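Local coordinates for protein TetR family transcriptional regulator (Chloroflexus aurantiacus, PDB 3NRG) that probably binds cis-regulatory DNA through an N-terminal helix-turn-helix and regulates transcription, as a member of the TetR family, at residues I99-F103 with L171-I176; L175-F179 with A198-I203. Residues are numbered along the deposited sequence.

Contact 1 (I99-F103 with L171-I176)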
loop_
_atom_site.group_PDB
_atom_site.type_symbol
_atom_site.label_atom_id
_atom_site.label_comp_id
_atom_site.label_asym_id
_atom_site.label_seq_id
_atom_site.Cartn_x
_atom_site.Cartn_y
_atom_site.Cartn_z
ATOM N N ILE A 99 -4.532 4.898 4.455
ATOM C CA ILE A 99 -4.178 6.198 3.885
ATOM C C ILE A 99 -2.913 6.781 4.576
ATOM O O ILE A 99 -2.037 7.323 3.894
ATOM C CB ILE A 99 -5.416 7.151 3.942
ATOM C CG1 ILE A 99 -6.513 6.682 2.928
ATOM C CG2 ILE A 99 -5.021 8.606 3.690
ATOM C CD1 ILE A 99 -7.959 7.193 3.217
ATOM N N GLN A 100 -2.800 6.617 5.917
ATOM C CA GLN A 100 -1.640 7.113 6.668
ATOM C C GLN A 100 -0.361 6.360 6.294
ATOM O O GLN A 100 0.698 6.980 6.177
ATOM C CB GLN A 100 -1.883 7.057 8.186
ATOM C CG GLN A 100 -2.868 8.113 8.710
ATOM C CD GLN A 100 -2.393 9.529 8.476
ATOM O OE1 GLN A 100 -2.833 10.208 7.541
ATOM N NE2 GLN A 100 -1.498 10.011 9.336
ATOM N N PHE A 101 -0.465 5.031 6.060
ATOM C CA PHE A 101 0.680 4.216 5.643
ATOM C C PHE A 101 1.181 4.645 4.255
ATOM O O PHE A 101 2.390 4.653 4.009
ATOM C CB PHE A 101 0.327 2.708 5.652
ATOM C CG PHE A 101 1.457 1.840 5.144
ATOM C CD1 PHE A 101 2.593 1.625 5.920
ATOM C CD2 PHE A 101 1.435 1.328 3.852
ATOM C CE1 PHE A 101 3.684 0.916 5.409
ATOM C CE2 PHE A 101 2.519 0.601 3.352
ATOM C CZ PHE A 101 3.633 0.394 4.136
ATOM N N GLN A 102 0.246 4.984 3.349
ATOM C CA GLN A 102 0.554 5.448 2.004
ATOM C C GLN A 102 1.305 6.800 2.045
ATOM O O GLN A 102 2.292 6.972 1.340
ATOM C CB GLN A 102 -0.740 5.575 1.179
ATOM C CG GLN A 102 -0.492 5.848 -0.306
ATOM C CD GLN A 102 -1.734 6.271 -1.048
ATOM O OE1 GLN A 102 -2.850 5.793 -0.787
ATOM N NE2 GLN A 102 -1.552 7.137 -2.039
ATOM N N PHE A 103 0.839 7.740 2.890
ATOM C CA PHE A 103 1.436 9.075 3.017
ATOM C C PHE A 103 2.842 9.050 3.664
ATOM O O PHE A 103 3.672 9.913 3.342
ATOM C CB PHE A 103 0.496 10.015 3.794
ATOM C CG PHE A 103 -0.819 10.373 3.111
ATOM C CD1 PHE A 103 -1.093 9.941 1.813
ATOM C CD2 PHE A 103 -1.753 11.185 3.747
ATOM C CE1 PHE A 103 -2.295 10.283 1.184
ATOM C CE2 PHE A 103 -2.947 11.540 3.108
ATOM C CZ PHE A 103 -3.208 11.089 1.832
ATOM N N LEU A 171 -8.917 5.548 -2.700
ATOM C CA LEU A 171 -9.160 6.802 -1.974
ATOM C C LEU A 171 -7.918 7.674 -1.751
ATOM O O LEU A 171 -7.964 8.863 -2.042
ATOM C CB LEU A 171 -9.949 6.593 -0.669
ATOM C CG LEU A 171 -10.458 7.895 0.014
ATOM C CD1 LEU A 171 -11.284 8.763 -0.966
ATOM C CD2 LEU A 171 -11.254 7.588 1.263
ATOM N N GLY A 172 -6.828 7.070 -1.280
ATOM C CA GLY A 172 -5.572 7.772 -1.018
ATOM C C GLY A 172 -5.069 8.566 -2.202
ATOM O O GLY A 172 -4.755 9.752 -2.069
ATOM N N ASN A 173 -5.043 7.932 -3.387
ATOM C CA ASN A 173 -4.616 8.579 -4.629
ATOM C C ASN A 173 -5.526 9.744 -4.986
ATOM O O ASN A 173 -5.043 10.782 -5.450
ATOM C CB ASN A 173 -4.568 7.565 -5.780
ATOM C CG ASN A 173 -3.566 6.450 -5.578
ATOM O OD1 ASN A 173 -2.454 6.652 -5.059
ATOM N ND2 ASN A 173 -3.918 5.252 -6.029
ATOM N N HIS A 174 -6.842 9.590 -4.745
ATOM C CA HIS A 174 -7.813 10.642 -5.031
ATOM C C HIS A 174 -7.649 11.842 -4.096
ATOM O O HIS A 174 -7.747 12.985 -4.548
ATOM C CB HIS A 174 -9.245 10.100 -4.976
ATOM C CG HIS A 174 -10.265 11.102 -5.412
ATOM N ND1 HIS A 174 -10.308 11.568 -6.718
ATOM C CD2 HIS A 174 -11.224 11.725 -4.694
ATOM C CE1 HIS A 174 -11.296 12.442 -6.754
ATOM N NE2 HIS A 174 -11.886 12.561 -5.563
ATOM N N LEU A 175 -7.393 11.582 -2.797
ATOM C CA LEU A 175 -7.166 12.634 -1.797
ATOM C C LEU A 175 -5.990 13.513 -2.206
ATOM O O LEU A 175 -6.114 14.739 -2.208
ATOM C CB LEU A 175 -6.910 12.021 -0.401
ATOM C CG LEU A 175 -8.059 11.224 0.209
ATOM C CD1 LEU A 175 -7.628 10.560 1.473
ATOM C CD2 LEU A 175 -9.271 12.100 0.455
ATOM N N ILE A 176 -4.862 12.877 -2.613
ATOM C CA ILE A 176 -3.654 13.566 -3.089
ATOM C C ILE A 176 -3.983 14.405 -4.325
ATOM O O ILE A 176 -3.678 15.595 -4.361
ATOM C CB ILE A 176 -2.509 12.541 -3.374
ATOM C CG1 ILE A 176 -2.025 11.875 -2.070
ATOM C CG2 ILE A 176 -1.346 13.205 -4.112
ATOM C CD1 ILE A 176 -1.196 10.593 -2.280
HETATM O O HOH W 1 -4.905 4.919 -3.037
#
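At L171 the apolar row begins: its CD2 lies 3.9 Å from CD1 of I99, a beta-branched side chain whose compact end suits the buried seam. G172 follows at the closest backbone approach, its CA 5.3 Å from that of I99. Q102 OE1 lies 3.4 Å from G172 CA, where a CB would clash with it. The helix is kinked here, the N atoms of G172 and N173 lacking bonds to the preceding turn; a water accepts from N173 N (3.0 Å) and donates to Q102 OE1 (3.2 Å), so an amide suits position 102. One turn after L171, L175 CD1 meets I99 CD1 at 3.8 Å. The broad F103 ring fills the space beside the helix, CE1 3.6 Å from I176 CG1, with G172 O and L175 CB near its edge. This crossing at a buried glycine (-60°, segment axes 10.0 Å apart) joins helices 87-104 and 157-179 within the all-helical TetR-family C-terminal domain. Helix 196-214 touches I99, F103, L171 and L175, helix 57-78 contacts F101, and helix 106-114 reaches Q102 and N173.

Contact 2 (L175-F179 with A198-I203)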
loop_
_atom_site.group_PDB
_atom_site.type_symbol
_atom_site.label_atom_id
_atom_site.label_comp_id
_atom_site.label_asym_id
_atom_site.label_seq_id
_atom_site.Cartn_x
_atom_site.Cartn_y
_atom_site.Cartn_z
ATOM N N LEU A 175 -7.393 11.582 -2.797
ATOM C CA LEU A 175 -7.166 12.634 -1.797
ATOM C C LEU A 175 -5.990 13.513 -2.206
ATOM O O LEU A 175 -6.114 14.739 -2.208
ATOM C CB LEU A 175 -6.910 12.021 -0.401
ATOM C CG LEU A 175 -8.059 11.224 0.209
ATOM C CD1 LEU A 175 -7.628 10.560 1.473
ATOM C CD2 LEU A 175 -9.271 12.100 0.455
ATOM N N ILE A 176 -4.862 12.877 -2.613
ATOM C CA ILE A 176 -3.654 13.566 -3.089
ATOM C C ILE A 176 -3.983 14.405 -4.325
ATOM O O ILE A 176 -3.678 15.595 -4.361
ATOM C CB ILE A 176 -2.509 12.541 -3.374
ATOM C CG1 ILE A 176 -2.025 11.875 -2.070
ATOM C CG2 ILE A 176 -1.346 13.205 -4.112
ATOM C CD1 ILE A 176 -1.196 10.593 -2.280
ATOM N N GLU A 177 -4.651 13.788 -5.315
ATOM C CA GLU A 177 -5.046 14.438 -6.564
ATOM C C GLU A 177 -5.917 15.679 -6.299
ATOM O O GLU A 177 -5.736 16.713 -6.951
ATOM C CB GLU A 177 -5.795 13.430 -7.457
ATOM C CG GLU A 177 -6.086 13.925 -8.862
ATOM C CD GLU A 177 -6.858 12.937 -9.708
ATOM O OE1 GLU A 177 -8.061 12.723 -9.433
ATOM O OE2 GLU A 177 -6.260 12.378 -10.654
ATOM N N ARG A 178 -6.827 15.584 -5.318
ATOM C CA ARG A 178 -7.758 16.653 -4.990
ATOM C C ARG A 178 -7.133 17.772 -4.139
ATOM O O ARG A 178 -7.386 18.949 -4.410
ATOM C CB ARG A 178 -9.008 16.077 -4.294
ATOM C CG ARG A 178 -10.115 17.090 -4.095
ATOM C CD ARG A 178 -11.293 16.500 -3.364
ATOM N NE ARG A 178 -12.308 17.516 -3.073
ATOM C CZ ARG A 178 -13.442 17.271 -2.423
ATOM N NH1 ARG A 178 -13.720 16.041 -1.999
ATOM N NH2 ARG A 178 -14.307 18.249 -2.194
ATOM N N PHE A 179 -6.364 17.411 -3.086
ATOM C CA PHE A 179 -5.862 18.399 -2.129
ATOM C C PHE A 179 -4.387 18.798 -2.258
ATOM O O PHE A 179 -4.038 19.927 -1.897
ATOM C CB PHE A 179 -6.195 17.979 -0.692
ATOM C CG PHE A 179 -7.669 17.759 -0.440
ATOM C CD1 PHE A 179 -8.538 18.836 -0.300
ATOM C CD2 PHE A 179 -8.185 16.473 -0.311
ATOM C CE1 PHE A 179 -9.900 18.631 -0.065
ATOM C CE2 PHE A 179 -9.550 16.268 -0.067
ATOM C CZ PHE A 179 -10.396 17.347 0.058
ATOM N N ALA A 198 -9.286 18.498 5.833
ATOM C CA ALA A 198 -10.071 18.398 4.600
ATOM C C ALA A 198 -10.205 16.939 4.153
ATOM O O ALA A 198 -11.249 16.544 3.634
ATOM C CB ALA A 198 -9.423 19.227 3.498
HETATM N N MSE A 199 -9.144 16.142 4.350
HETATM C CA MSE A 199 -9.125 14.737 3.958
HETATM C C MSE A 199 -10.023 13.870 4.845
HETATM O O MSE A 199 -10.569 12.873 4.361
HETATM C CB MSE A 199 -7.689 14.193 3.959
HETATM C CG MSE A 199 -6.832 14.731 2.819
HETATM SE SE MSE A 199 -5.075 13.910 2.781
HETATM C CE MSE A 199 -4.375 14.788 1.217
ATOM N N ARG A 200 -10.161 14.228 6.151
ATOM C CA ARG A 200 -10.972 13.445 7.094
ATOM C C ARG A 200 -12.475 13.530 6.806
ATOM O O ARG A 200 -13.176 12.521 6.933
ATOM C CB ARG A 200 -10.646 13.784 8.575
ATOM C CG ARG A 200 -11.044 15.197 9.028
ATOM C CD ARG A 200 -11.158 15.294 10.543
ATOM N NE ARG A 200 -11.271 16.682 11.004
ATOM C CZ ARG A 200 -10.260 17.384 11.516
ATOM N NH1 ARG A 200 -9.056 16.836 11.638
ATOM N NH2 ARG A 200 -10.449 18.636 11.916
ATOM N N ARG A 201 -12.974 14.721 6.390
ATOM C CA ARG A 201 -14.393 14.878 6.068
ATOM C C ARG A 201 -14.769 14.066 4.840
ATOM O O ARG A 201 -15.902 13.596 4.747
ATOM C CB ARG A 201 -14.804 16.361 5.938
ATOM C CG ARG A 201 -14.003 17.160 4.922
ATOM C CD ARG A 201 -14.038 18.652 5.216
ATOM N NE ARG A 201 -13.423 18.971 6.510
ATOM C CZ ARG A 201 -13.097 20.200 6.898
ATOM N NH1 ARG A 201 -13.294 21.233 6.087
ATOM N NH2 ARG A 201 -12.547 20.403 8.087
ATOM N N VAL A 202 -13.785 13.817 3.939
ATOM C CA VAL A 202 -13.970 12.964 2.764
ATOM C C VAL A 202 -14.041 11.496 3.227
ATOM O O VAL A 202 -14.965 10.773 2.842
ATOM C CB VAL A 202 -12.857 13.191 1.702
ATOM C CG1 VAL A 202 -12.984 12.199 0.549
ATOM C CG2 VAL A 202 -12.878 14.626 1.185
ATOM N N ILE A 203 -13.103 11.083 4.113
ATOM C CA ILE A 203 -13.084 9.736 4.689
ATOM C C ILE A 203 -14.409 9.441 5.403
ATOM O O ILE A 203 -14.992 8.377 5.181
ATOM C CB ILE A 203 -11.843 9.539 5.608
ATOM C CG1 ILE A 203 -10.537 9.562 4.768
ATOM C CG2 ILE A 203 -11.948 8.236 6.428
ATOM C CD1 ILE A 203 -9.278 9.900 5.562
#
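Apolar packing carries almost the whole of this interface, and no hydrogen bond crosses it. L175, buried and directed at the other helix, puts its CD2 3.7 Å from V202 CG1 and its CB 4.1 Å from CE of M199, while its CD1 only just reaches I203 CD1 at 4.5 Å. A branched leucine can thus touch several partners at once. M199, present as selenomethionine, is long and unbranched: it extends across the gap, so that CE also lies 3.8 Å from the carbonyl O of L175, and its CG packs 3.8 Å from F179 CD2.

The aromatic contacts gather around F179. The methyl of A198 sits over one face of its ring, CB 4.1 Å from the centroid in a CH-pi contact; so small a residue lets the flat ring lie close to the helix. V202 CG2 meets the ring edge, 3.9 Å from CZ.

The extended, exposed side chain of R178 lays its guanidinium against the margin, NH1 3.6 Å from V202 CG2.

The segment axes lie 11.1 Å apart at 131°, an oblique crossing, with the helices running in broadly opposed directions. Such packing between late helices belongs to the all-helical C-terminal domain of TetR-family regulators.

From the N terminus, the chain passes through the predicted helix-turn-helix region and helix 57-78 to helix 87-104. Contact 1 then closes a long loop of 67 intervening residues, mostly helical, by returning helix 157-179 to helix 87-104. Contact 2 closes a much shorter one, bringing helix 196-214 back to the end of helix 157-179 after 18 residues. The loops neither nest nor cross: they follow in succession, overlapping at L175 and I176, which serve both contacts. Their centres are only 8 Å apart, and direct packing joins their outer segments, F103 CE2 lying 3.2 Å from M199 SE and I99 CD1 3.8 Å from I203 CD1. Three helices of the C-terminal domain thereby share one core.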